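Side-chain contacts in putative alpha-ketoglutarate-dependent taurine dioxygenase (Burkholderia xenovorans, PDB 5HSX), which probably acts as an iron(II)- and 2-oxoglutarate-dependent dioxygenase of the TfdA family, putatively on taurine: residues Ala157-Leu162 against Phe169-Arg174; Trp244-Val247 against Glu251-Val254; Val73-Gln78 against Ala135-Gly140; Glu49-Leu54 against Ala77-Leu82; Thr124-Ala129 against Ala317-Leu322. All blocks are in the same frame, centred on the assembly; numbering follows the deposited sequence.

Interaction 1: residues Ala157-Leu162 against Phe169-Arg174; sequences AAYQKL and FVDGLR
Tyr159 and Asp171 meet where helices 155-161 and 164-171, joined by a short link, bring their C-terminal halves together. The phenol donates to the carboxylate, Tyr159 OH lying 2.6 Å from Asp171 OD1, and it comes in on the syn lone pair, the side of the other oxygen. The two side chains run roughly at right angles; the ring and carboxylate planes are 27° apart, and OD1 lies at the ring's edge, near its plane, 3.3 Å from Tyr159 CE1. The tyrosine reaches this point because its ring swings away from the backbone N (chi1 173°), which carries the hydroxyl across to the next helix.

The apolar half of the contact is less tight. Val170 CG2 faces Leu162 CD1 at 4.0 Å, the two branches meeting tip to tip, and it lies beside the edge of the tyrosine, 4.2 Å from Tyr159 CE1. Tyr159, Leu162 and Val170 are all buried, with Val207 and Leu218 of the neighbouring strands packed round them, whereas Asp171 is partly exposed. The short bond therefore lies toward the outer side and the longer methyl contacts toward the core.

Arg216, on strand 216-218, joins the polar end: its NH1 makes a salt bridge with Asp171 OD2 and a hydrogen bond with Tyr159 OH. With a phenol and a guanidinium both turned to the carboxylate, this setting is consistent with an ionised aspartate, and the tyrosine oxygen can donate to one partner while accepting from the other.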
# COMPACT_ATOMS: atom_id res chain seq x y z
N ALA B 157 -15.44 0.73 5.86
CA ALA B 157 -14.56 1.18 6.95
C ALA B 157 -14.26 2.67 6.83
O ALA B 157 -14.29 3.40 7.83
CB ALA B 157 -13.27 0.36 6.95
N ALA B 158 -13.97 3.14 5.61
CA ALA B 158 -13.66 4.56 5.43
C ALA B 158 -14.84 5.44 5.83
O ALA B 158 -14.67 6.43 6.54
CB ALA B 158 -13.24 4.83 3.98
N TYR B 159 -16.05 5.08 5.40
CA TYR B 159 -17.23 5.83 5.82
C TYR B 159 -17.33 5.87 7.34
O TYR B 159 -17.56 6.93 7.93
CB TYR B 159 -18.51 5.23 5.24
CG TYR B 159 -19.79 5.88 5.78
CD1 TYR B 159 -20.27 7.07 5.25
CD2 TYR B 159 -20.50 5.30 6.83
CE1 TYR B 159 -21.42 7.68 5.74
CE2 TYR B 159 -21.66 5.90 7.34
CZ TYR B 159 -22.12 7.09 6.78
OH TYR B 159 -23.25 7.70 7.26
N GLN B 160 -17.18 4.71 7.98
CA GLN B 160 -17.40 4.63 9.42
C GLN B 160 -16.37 5.44 10.18
O GLN B 160 -16.67 5.92 11.29
CB GLN B 160 -17.38 3.17 9.86
CG GLN B 160 -18.64 2.40 9.42
CD GLN B 160 -18.53 0.90 9.63
OE1 GLN B 160 -17.57 0.41 10.23
NE2 GLN B 160 -19.52 0.17 9.14
N LYS B 161 -15.18 5.64 9.61
CA LYS B 161 -14.11 6.37 10.27
C LYS B 161 -14.20 7.88 10.06
O LYS B 161 -13.47 8.62 10.73
CB LYS B 161 -12.75 5.88 9.78
N LEU B 162 -15.05 8.36 9.16
CA LEU B 162 -15.37 9.79 9.16
C LEU B 162 -15.98 10.13 10.51
O LEU B 162 -16.65 9.31 11.13
CB LEU B 162 -16.37 10.13 8.05
CG LEU B 162 -15.93 9.91 6.60
CD1 LEU B 162 -17.14 10.18 5.69
CD2 LEU B 162 -14.78 10.84 6.25
N PHE B 169 -23.09 14.84 7.03
CA PHE B 169 -22.95 15.74 5.89
C PHE B 169 -22.94 14.98 4.56
O PHE B 169 -23.73 15.29 3.66
CB PHE B 169 -21.67 16.57 6.06
CG PHE B 169 -21.45 17.59 4.97
CD1 PHE B 169 -22.48 18.42 4.54
CD2 PHE B 169 -20.20 17.73 4.39
CE1 PHE B 169 -22.26 19.37 3.55
CE2 PHE B 169 -19.97 18.67 3.39
CZ PHE B 169 -20.99 19.49 2.97
N VAL B 170 -22.05 14.00 4.41
CA VAL B 170 -21.95 13.32 3.12
C VAL B 170 -23.15 12.42 2.87
O VAL B 170 -23.46 12.13 1.70
CB VAL B 170 -20.62 12.54 3.00
CG1 VAL B 170 -19.44 13.49 3.18
CG2 VAL B 170 -20.55 11.40 4.00
N ASP B 171 -23.86 11.99 3.91
CA ASP B 171 -25.09 11.20 3.71
C ASP B 171 -26.03 11.88 2.72
O ASP B 171 -26.71 11.21 1.93
CB ASP B 171 -25.84 11.00 5.03
CG ASP B 171 -25.22 9.95 5.92
OD1 ASP B 171 -24.38 9.15 5.45
OD2 ASP B 171 -25.60 9.93 7.11
N GLY B 172 -26.12 13.21 2.78
CA GLY B 172 -27.04 13.97 1.97
C GLY B 172 -26.52 14.45 0.63
O GLY B 172 -27.25 15.12 -0.10
N LEU B 173 -25.28 14.12 0.28
CA LEU B 173 -24.65 14.66 -0.92
C LEU B 173 -24.74 13.69 -2.09
O LEU B 173 -24.79 12.47 -1.91
CB LEU B 173 -23.18 14.99 -0.65
CG LEU B 173 -22.94 16.05 0.43
CD1 LEU B 173 -21.45 16.30 0.62
CD2 LEU B 173 -23.66 17.35 0.07
N ARG B 174 -24.76 14.26 -3.30
CA ARG B 174 -24.74 13.53 -4.56
C ARG B 174 -23.53 13.96 -5.37
O ARG B 174 -23.03 15.08 -5.23
CB ARG B 174 -26.01 13.80 -5.37
CG ARG B 174 -27.28 13.72 -4.54
CD ARG B 174 -27.76 12.29 -4.46
NE ARG B 174 -28.35 11.86 -5.72
CZ ARG B 174 -28.84 10.65 -5.93
NH1 ARG B 174 -28.81 9.74 -4.97
NH2 ARG B 174 -29.36 10.34 -7.12

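Interaction 2: residues Trp244-Val247 against Glu251-Val254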
# COMPACT_ATOMS: atom_id res chain seq x y z
N TRP B 244 -11.02 11.78 -0.67
CA TRP B 244 -10.11 10.92 -1.43
C TRP B 244 -8.83 10.64 -0.66
O TRP B 244 -8.28 9.53 -0.73
CB TRP B 244 -9.78 11.58 -2.77
CG TRP B 244 -10.92 11.57 -3.75
CD1 TRP B 244 -12.04 10.77 -3.71
CD2 TRP B 244 -11.07 12.41 -4.89
NE1 TRP B 244 -12.86 11.06 -4.77
CE2 TRP B 244 -12.29 12.06 -5.51
CE3 TRP B 244 -10.29 13.43 -5.45
CZ2 TRP B 244 -12.74 12.69 -6.68
CZ3 TRP B 244 -10.73 14.05 -6.62
CH2 TRP B 244 -11.95 13.68 -7.22
N GLU B 245 -8.31 11.64 0.05
CA GLU B 245 -7.18 11.39 0.93
C GLU B 245 -7.56 10.40 2.02
O GLU B 245 -6.80 9.48 2.35
CB GLU B 245 -6.73 12.73 1.51
CG GLU B 245 -5.90 12.71 2.76
CD GLU B 245 -5.54 14.12 3.20
OE1 GLU B 245 -4.41 14.51 2.91
OE2 GLU B 245 -6.40 14.86 3.76
N HIS B 246 -8.76 10.55 2.56
CA HIS B 246 -9.23 9.68 3.64
C HIS B 246 -9.30 8.22 3.18
O HIS B 246 -8.81 7.32 3.87
CB HIS B 246 -10.58 10.20 4.12
CG HIS B 246 -11.21 9.38 5.22
ND1 HIS B 246 -10.78 9.44 6.53
CD2 HIS B 246 -12.25 8.51 5.20
CE1 HIS B 246 -11.53 8.64 7.27
NE2 HIS B 246 -12.42 8.06 6.49
N VAL B 247 -9.91 7.96 2.02
CA VAL B 247 -10.16 6.58 1.62
C VAL B 247 -8.90 5.84 1.22
O VAL B 247 -8.92 4.62 1.10
CB VAL B 247 -11.15 6.41 0.44
CG1 VAL B 247 -12.51 6.97 0.80
CG2 VAL B 247 -10.59 7.01 -0.87
N GLU B 251 -4.68 2.12 6.64
CA GLU B 251 -5.48 1.27 7.51
C GLU B 251 -6.70 0.69 6.80
O GLU B 251 -7.28 -0.29 7.29
CB GLU B 251 -5.94 2.06 8.73
CG GLU B 251 -7.03 3.07 8.40
CD GLU B 251 -7.10 4.21 9.41
OE1 GLU B 251 -6.31 5.17 9.27
OE2 GLU B 251 -7.95 4.14 10.33
N PHE B 252 -7.12 1.27 5.67
CA PHE B 252 -8.28 0.77 4.94
C PHE B 252 -7.91 -0.17 3.80
O PHE B 252 -8.81 -0.66 3.12
CB PHE B 252 -9.13 1.93 4.36
CG PHE B 252 -9.57 2.94 5.39
CD1 PHE B 252 -10.18 2.53 6.57
CD2 PHE B 252 -9.36 4.30 5.18
CE1 PHE B 252 -10.58 3.46 7.52
CE2 PHE B 252 -9.75 5.24 6.12
CZ PHE B 252 -10.36 4.81 7.30
N THR B 253 -6.62 -0.45 3.58
CA THR B 253 -6.18 -1.08 2.34
C THR B 253 -5.60 -2.47 2.54
O THR B 253 -5.18 -2.85 3.63
CB THR B 253 -5.12 -0.23 1.60
OG1 THR B 253 -3.88 -0.26 2.32
CG2 THR B 253 -5.61 1.20 1.44
N VAL B 254 -5.58 -3.23 1.44
CA VAL B 254 -4.84 -4.48 1.36
C VAL B 254 -4.13 -4.53 0.01
O VAL B 254 -4.65 -4.03 -0.99
CB VAL B 254 -5.76 -5.71 1.55
CG1 VAL B 254 -6.78 -5.84 0.40
CG2 VAL B 254 -4.94 -6.99 1.71
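Phe252, His246 and Val247 close the junction between helix 233-247 and strand 253-256, outermost within this chain in the four-stranded sheet of this cupin-type double-stranded beta-helix. Phe252 has the largest area buried here. With chi1 at -55° its ring is thrown back toward the end of the helix, and the leading edge meets a backbone oxygen: His246 O lies in the ring plane, 3.2 Å from Phe252 CE2, where the slightly positive C-H rim suits a carbonyl.

The imidazole of His246 is the second surface. Its centroid is 5.2 Å from that of the phenyl ring and the planes make 57°, an oblique meeting in which Phe252 CE2 stands over the outer part of one imidazole face. The same histidine donates from NE2 to Ala158 O of helix 155-161, and this bond probably fixes its rotation and the proton on that nitrogen. Val247 contributes through its backbone, its side chain turning from the strand toward Ala158 and Leu218; Val247 O comes within 4.1 Å of Phe252 CD2 and accepts a hydrogen bond from Thr153. One face of the phenyl ring is covered by Glu251, whose CG rests 3.6 Å above the plane of the Phe252 ring, over its centre.

Interaction 3: residues Val73-Gln78 against Ala135-Gly140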
# COMPACT_ATOMS: atom_id res chain seq x y z
N VAL B 73 -15.92 -18.40 -16.50
CA VAL B 73 -17.30 -17.96 -16.65
C VAL B 73 -18.22 -18.80 -15.78
O VAL B 73 -19.12 -18.27 -15.11
CB VAL B 73 -17.72 -17.99 -18.13
CG1 VAL B 73 -19.24 -17.81 -18.27
CG2 VAL B 73 -16.98 -16.92 -18.92
N ALA B 74 -18.02 -20.12 -15.77
CA ALA B 74 -18.89 -21.00 -14.99
C ALA B 74 -18.80 -20.69 -13.50
O ALA B 74 -19.82 -20.68 -12.80
CB ALA B 74 -18.54 -22.46 -15.25
N PHE B 75 -17.59 -20.42 -13.00
CA PHE B 75 -17.45 -20.02 -11.60
C PHE B 75 -18.20 -18.73 -11.33
O PHE B 75 -18.91 -18.61 -10.33
CB PHE B 75 -15.98 -19.85 -11.23
CG PHE B 75 -15.76 -19.21 -9.89
CD1 PHE B 75 -15.91 -19.94 -8.72
CD2 PHE B 75 -15.40 -17.87 -9.79
CE1 PHE B 75 -15.70 -19.35 -7.47
CE2 PHE B 75 -15.19 -17.27 -8.54
CZ PHE B 75 -15.35 -18.02 -7.39
N SER B 76 -18.05 -17.75 -12.23
CA SER B 76 -18.66 -16.44 -12.02
C SER B 76 -20.18 -16.53 -12.00
O SER B 76 -20.84 -15.83 -11.21
CB SER B 76 -18.20 -15.49 -13.11
OG SER B 76 -16.80 -15.49 -13.21
N ALA B 77 -20.77 -17.36 -12.86
CA ALA B 77 -22.22 -17.40 -12.99
C ALA B 77 -22.90 -17.95 -11.74
O ALA B 77 -24.12 -17.80 -11.60
CB ALA B 77 -22.63 -18.24 -14.20
N GLN B 78 -22.14 -18.57 -10.84
CA GLN B 78 -22.70 -19.04 -9.58
C GLN B 78 -23.01 -17.90 -8.63
O GLN B 78 -23.68 -18.12 -7.62
CB GLN B 78 -21.75 -20.04 -8.93
CG GLN B 78 -21.52 -21.29 -9.78
CD GLN B 78 -20.42 -22.19 -9.25
OE1 GLN B 78 -20.58 -23.41 -9.18
NE2 GLN B 78 -19.29 -21.60 -8.88
N ALA B 135 -19.60 -6.76 -8.83
CA ALA B 135 -18.40 -7.52 -8.49
C ALA B 135 -17.61 -7.80 -9.76
O ALA B 135 -18.15 -7.78 -10.87
CB ALA B 135 -18.75 -8.85 -7.81
N SER B 136 -16.33 -8.09 -9.57
CA SER B 136 -15.50 -8.56 -10.66
C SER B 136 -14.67 -9.74 -10.18
O SER B 136 -14.34 -9.85 -9.00
CB SER B 136 -14.58 -7.44 -11.19
OG SER B 136 -15.23 -6.18 -11.16
N ILE B 137 -14.32 -10.62 -11.12
CA ILE B 137 -13.49 -11.78 -10.86
C ILE B 137 -12.34 -11.76 -11.85
O ILE B 137 -12.55 -11.94 -13.05
CB ILE B 137 -14.29 -13.09 -10.97
CG1 ILE B 137 -15.42 -13.09 -9.95
CG2 ILE B 137 -13.36 -14.30 -10.80
CD1 ILE B 137 -16.49 -14.09 -10.22
N LEU B 138 -11.13 -11.53 -11.34
CA LEU B 138 -9.94 -11.33 -12.16
C LEU B 138 -8.98 -12.48 -11.92
O LEU B 138 -8.60 -12.74 -10.77
CB LEU B 138 -9.29 -10.00 -11.79
CG LEU B 138 -7.98 -9.58 -12.47
CD1 LEU B 138 -8.18 -9.41 -13.96
CD2 LEU B 138 -7.49 -8.28 -11.81
N ARG B 139 -8.57 -13.18 -12.98
CA ARG B 139 -7.65 -14.31 -12.85
C ARG B 139 -6.34 -14.03 -13.58
O ARG B 139 -6.32 -13.44 -14.66
CB ARG B 139 -8.29 -15.62 -13.36
CG ARG B 139 -8.21 -15.89 -14.86
CD ARG B 139 -8.95 -17.19 -15.21
NE ARG B 139 -8.43 -17.81 -16.43
CZ ARG B 139 -8.91 -17.61 -17.65
NH1 ARG B 139 -9.95 -16.81 -17.83
NH2 ARG B 139 -8.35 -18.22 -18.69
N GLY B 140 -5.23 -14.46 -12.98
CA GLY B 140 -3.91 -14.24 -13.53
C GLY B 140 -3.38 -15.47 -14.24
O GLY B 140 -3.26 -16.54 -13.64
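Ile137 holds CG1 opposite its carbonyl carbon (chi1 -61°) and then extends the chain (chi2 163°), which drives CD1 out from the strand and into the angle between Phe75 and Ser76. On the helix, the phenyl group of Phe75 is turned opposite its own backbone N (chi1 170°) and comes up to that methyl, the two side chains crossing at a slant. Phe75 CE2 is 3.8 Å from Ile137 CD1 and 4.2 Å from Ile137 CG2; the CD1 methyl approaches the ring obliquely. Roughly at right angles to that approach, as seen from CD1, stands Ser76, with CB 3.6 Å and OG 3.3 Å from Ile137 CD1. The last is the shortest separation of the contact, an ordinary van der Waals distance.

The contact joins helix 69-77 to strand 135-140, an inner strand of the larger sheet of the double-stranded beta-helix, flanked by strands 263-267 and 287-293. Phe265 and Thr291 of those neighbours also touch Ile137, which shows how deep the side chain lies.

Although buried against a methyl, the Ser76 hydroxyl has polar partners: OG is hydrogen-bonded to His72 O one turn earlier in its helix and to Thr291 OG1 on the adjoining strand. His72 in turn reaches the strand itself, its NE2 bonding to Ile137 O, while Phe75 meets the ring of Phe79.

Interaction 4: residues Glu49-Leu54 against Ala77-Leu82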
# COMPACT_ATOMS: atom_id res chain seq x y z
N GLU B 49 -20.81 -19.92 1.25
CA GLU B 49 -19.69 -19.58 2.12
C GLU B 49 -18.75 -18.58 1.46
O GLU B 49 -18.26 -17.65 2.12
CB GLU B 49 -18.91 -20.83 2.52
CG GLU B 49 -19.66 -21.71 3.51
CD GLU B 49 -18.96 -23.03 3.77
OE1 GLU B 49 -19.25 -23.66 4.81
OE2 GLU B 49 -18.12 -23.44 2.94
N ILE B 50 -18.47 -18.77 0.17
CA ILE B 50 -17.64 -17.82 -0.56
C ILE B 50 -18.32 -16.45 -0.60
O ILE B 50 -17.68 -15.42 -0.37
CB ILE B 50 -17.34 -18.34 -1.98
CG1 ILE B 50 -16.47 -19.60 -1.91
CG2 ILE B 50 -16.68 -17.27 -2.84
CD1 ILE B 50 -16.29 -20.29 -3.25
N ARG B 51 -19.63 -16.44 -0.86
CA ARG B 51 -20.35 -15.17 -0.93
C ARG B 51 -20.31 -14.44 0.41
O ARG B 51 -20.14 -13.22 0.45
CB ARG B 51 -21.81 -15.40 -1.36
CG ARG B 51 -22.48 -14.09 -1.78
CD ARG B 51 -23.98 -14.23 -2.11
NE ARG B 51 -24.43 -12.97 -2.71
CZ ARG B 51 -24.47 -12.74 -4.01
NH1 ARG B 51 -24.14 -13.70 -4.87
NH2 ARG B 51 -24.84 -11.55 -4.46
N ALA B 52 -20.47 -15.18 1.51
CA ALA B 52 -20.44 -14.55 2.82
C ALA B 52 -19.05 -14.01 3.15
O ALA B 52 -18.92 -12.94 3.74
CB ALA B 52 -20.89 -15.56 3.88
N ALA B 53 -18.01 -14.76 2.78
CA ALA B 53 -16.65 -14.28 2.98
C ALA B 53 -16.38 -13.03 2.16
O ALA B 53 -15.71 -12.10 2.62
CB ALA B 53 -15.65 -15.38 2.63
N LEU B 54 -16.92 -12.98 0.94
CA LEU B 54 -16.77 -11.80 0.10
C LEU B 54 -17.47 -10.59 0.71
O LEU B 54 -16.90 -9.49 0.77
CB LEU B 54 -17.30 -12.09 -1.30
CG LEU B 54 -17.41 -10.92 -2.28
CD1 LEU B 54 -16.01 -10.39 -2.68
CD2 LEU B 54 -18.22 -11.34 -3.51
N ALA B 77 -20.77 -17.36 -12.86
CA ALA B 77 -22.22 -17.40 -12.99
C ALA B 77 -22.90 -17.95 -11.74
O ALA B 77 -24.12 -17.80 -11.60
CB ALA B 77 -22.63 -18.24 -14.20
N GLN B 78 -22.14 -18.57 -10.84
CA GLN B 78 -22.70 -19.04 -9.58
C GLN B 78 -23.01 -17.90 -8.63
O GLN B 78 -23.68 -18.12 -7.62
CB GLN B 78 -21.75 -20.04 -8.93
CG GLN B 78 -21.52 -21.29 -9.78
CD GLN B 78 -20.42 -22.19 -9.25
OE1 GLN B 78 -20.58 -23.41 -9.18
NE2 GLN B 78 -19.29 -21.60 -8.88
N PHE B 79 -22.54 -16.68 -8.93
CA PHE B 79 -22.73 -15.55 -8.04
C PHE B 79 -23.56 -14.42 -8.66
O PHE B 79 -23.93 -13.50 -7.93
CB PHE B 79 -21.37 -15.01 -7.58
CG PHE B 79 -20.54 -16.04 -6.86
CD1 PHE B 79 -20.66 -16.22 -5.49
CD2 PHE B 79 -19.67 -16.87 -7.56
CE1 PHE B 79 -19.91 -17.19 -4.83
CE2 PHE B 79 -18.92 -17.84 -6.91
CZ PHE B 79 -19.04 -18.00 -5.54
N GLY B 80 -23.87 -14.48 -9.94
CA GLY B 80 -24.66 -13.43 -10.55
C GLY B 80 -24.70 -13.57 -12.06
O GLY B 80 -24.31 -14.60 -12.61
N GLU B 81 -25.22 -12.52 -12.70
CA GLU B 81 -25.31 -12.45 -14.15
C GLU B 81 -24.04 -11.82 -14.71
O GLU B 81 -23.60 -10.76 -14.23
CB GLU B 81 -26.52 -11.63 -14.59
CG GLU B 81 -27.84 -12.33 -14.49
CD GLU B 81 -27.93 -13.46 -15.48
OE1 GLU B 81 -27.67 -14.61 -15.08
OE2 GLU B 81 -28.24 -13.18 -16.66
N LEU B 82 -23.46 -12.44 -15.73
CA LEU B 82 -22.24 -11.92 -16.33
C LEU B 82 -22.55 -10.73 -17.23
O LEU B 82 -23.52 -10.75 -17.99
CB LEU B 82 -21.54 -13.01 -17.15
CG LEU B 82 -20.70 -14.11 -16.50
CD1 LEU B 82 -19.51 -13.49 -15.82
CD2 LEU B 82 -21.49 -14.96 -15.52
O HOH W 1 -25.86 -11.77 -7.29
O HOH W 2 -24.36 -16.56 -4.77
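Phe79 lays the far end of its ring against Ile50, with Phe79 CZ 3.7 Å from Ile50 CG2 and Phe79 CE1 3.8 Å from the same methyl. The two side chains cross at about a right angle, and both residues are buried. Phe79 accounts for just over half of the surface hidden between the segments.

Beside it the contact turns polar. Arg51 keeps its chain extended from CG to NE and so spans the gap to the loop, where NH1 donates to Phe79 O over 3.1 Å. The bond is nearly straight, with an N-H...O angle of 168°, and the oxygen lies close to the guanidinium plane; seen from the acceptor, the C=O...N angle is 124° and the donor is tilted 17° from the carbonyl plane. Water 1 adds a second link, accepting from Arg51 NH2 at 3.0 Å and donating to Phe79 O at 2.7 Å, so two donors grip that oxygen. Water 2 accepts from Arg51 NH1 at 2.9 Å and gives a weak bond to Gln78 O. The strongest partner of the arginine lies outside the two segments: NH2 forms a salt bridge with Glu212.

Helix 44-57 is thus tied to the loop that follows helix 69-77, just ahead of Gly80 with its positive phi. Ile47 of the first helix and Leu293 of strand 287-293 also touch the Phe79 ring, and Phe265 on strand 263-267 meets it edge-to-face.

Interaction 5: residues Thr124-Ala129 against Ala317-Leu322; sequences TDVTAA and AAAVAL. With NA (sodium ion), chain M.
Val126 takes its positive phi (55°) as the third residue of the type II turn Thr124-Thr127 and opens the type I turn Val126-Ala129, which is closed by Ala129 N bonding to Val126 O at 3.1 Å; its side chain points toward helix 313-322. Both valine branches are used. CG1, set opposite the backbone N (chi1 -156°), rests on the methyl of Ala319, the distance from Val126 CG1 to Ala319 CB being 3.6 Å. CG2 presses on the helix backbone itself, 3.5 Å from Val320 CA, and lies 3.8 Å from Val320 CG2 as the two valines cross at a slant. The CA atoms of Val126 and Ala319 are 5.5 Å apart.

Next to this packing lies the metal site. His123, Asp125 and His273 form the His-X-Asp...His facial triad known from iron(II)/2-oxoglutarate dioxygenases, here holding a sodium ion where the family carries iron. Asp125 OD1 binds sodium at 2.2 Å, with water 4 at 2.2 Å and water 3 at 2.4 Å from the ion. Asn323, directly after the helix, supplies its backbone O as a further ligand, and Ser136 OG makes a weak hydrogen bond with Asp125 OD2.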
# COMPACT_ATOMS: atom_id res chain seq x y z
N THR B 124 -13.61 2.78 -8.41
CA THR B 124 -14.59 1.71 -8.40
C THR B 124 -15.08 1.53 -9.84
O THR B 124 -15.36 2.51 -10.53
CB THR B 124 -15.75 2.04 -7.46
OG1 THR B 124 -15.24 2.28 -6.13
CG2 THR B 124 -16.74 0.88 -7.40
N ASP B 125 -15.14 0.28 -10.30
CA ASP B 125 -15.35 0.02 -11.72
C ASP B 125 -16.66 0.58 -12.25
O ASP B 125 -17.73 0.33 -11.69
CB ASP B 125 -15.29 -1.48 -11.98
CG ASP B 125 -13.89 -2.02 -11.89
OD1 ASP B 125 -12.95 -1.28 -12.28
OD2 ASP B 125 -13.71 -3.16 -11.41
N VAL B 126 -16.57 1.30 -13.37
CA VAL B 126 -17.72 1.76 -14.16
C VAL B 126 -18.72 2.58 -13.34
O VAL B 126 -19.93 2.49 -13.58
CB VAL B 126 -18.45 0.57 -14.84
CG1 VAL B 126 -19.22 1.03 -16.08
CG2 VAL B 126 -17.48 -0.52 -15.21
N THR B 127 -18.25 3.38 -12.38
CA THR B 127 -19.26 4.17 -11.68
C THR B 127 -19.78 5.32 -12.52
O THR B 127 -20.71 6.01 -12.09
CB THR B 127 -18.78 4.71 -10.33
OG1 THR B 127 -17.63 5.55 -10.50
CG2 THR B 127 -18.48 3.58 -9.35
N ALA B 128 -19.23 5.56 -13.71
CA ALA B 128 -19.87 6.52 -14.60
C ALA B 128 -21.21 6.00 -15.13
O ALA B 128 -21.95 6.78 -15.74
CB ALA B 128 -18.95 6.87 -15.77
N ALA B 129 -21.53 4.73 -14.93
CA ALA B 129 -22.80 4.16 -15.36
C ALA B 129 -23.81 4.19 -14.22
O ALA B 129 -23.45 4.23 -13.04
CB ALA B 129 -22.60 2.72 -15.84
N ALA B 317 -20.36 -0.31 -22.17
CA ALA B 317 -19.59 -1.53 -22.32
C ALA B 317 -18.09 -1.24 -22.42
O ALA B 317 -17.27 -2.02 -21.93
CB ALA B 317 -20.06 -2.30 -23.56
N ALA B 318 -17.73 -0.12 -23.05
CA ALA B 318 -16.32 0.28 -23.11
C ALA B 318 -15.78 0.57 -21.72
O ALA B 318 -14.62 0.26 -21.42
CB ALA B 318 -16.16 1.50 -24.02
N ALA B 319 -16.61 1.15 -20.85
CA ALA B 319 -16.18 1.39 -19.47
C ALA B 319 -16.02 0.07 -18.72
O ALA B 319 -15.02 -0.12 -18.01
CB ALA B 319 -17.18 2.30 -18.76
N VAL B 320 -16.97 -0.85 -18.87
CA VAL B 320 -16.83 -2.17 -18.26
C VAL B 320 -15.54 -2.83 -18.71
O VAL B 320 -14.81 -3.43 -17.91
CB VAL B 320 -18.06 -3.05 -18.58
CG1 VAL B 320 -17.82 -4.48 -18.14
CG2 VAL B 320 -19.31 -2.50 -17.90
N ALA B 321 -15.21 -2.71 -20.00
CA ALA B 321 -14.05 -3.39 -20.54
C ALA B 321 -12.74 -2.73 -20.11
O ALA B 321 -11.71 -3.40 -20.01
CB ALA B 321 -14.14 -3.46 -22.06
N LEU B 322 -12.77 -1.42 -19.85
CA LEU B 322 -11.54 -0.66 -19.64
C LEU B 322 -11.30 -0.22 -18.20
O LEU B 322 -10.14 -0.11 -17.80
CB LEU B 322 -11.52 0.58 -20.54
CG LEU B 322 -11.48 0.33 -22.06
CD1 LEU B 322 -11.57 1.64 -22.81
CD2 LEU B 322 -10.22 -0.43 -22.45
NA NA M . -10.71 -1.06 -12.25
O HOH W 3 -8.40 -1.61 -12.65
O HOH W 4 -11.22 -3.12 -12.98

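All five contacts are mostly buried, but their chemistry follows their place in the fold. Interactions 1 and 2 touch through the bond between Ala158 and His246; interaction 1 ties two helices by buried methyls and a polar end nearer solvent, interaction 2 a helix end to the lead-in of a strand by two rings and a carbonyl oxygen at a ring edge. Interactions 3 and 4 share Ala77 and Gln78; the first packs a helix on the larger sheet, the second joins helix 44-57 to the loop after helix 69-77, adding an arginine and waters. Interaction 5, nearest the chain's centre, is apolar yet borders the metal, and Ser136 of interaction 3 makes a weak contact with its Asp125.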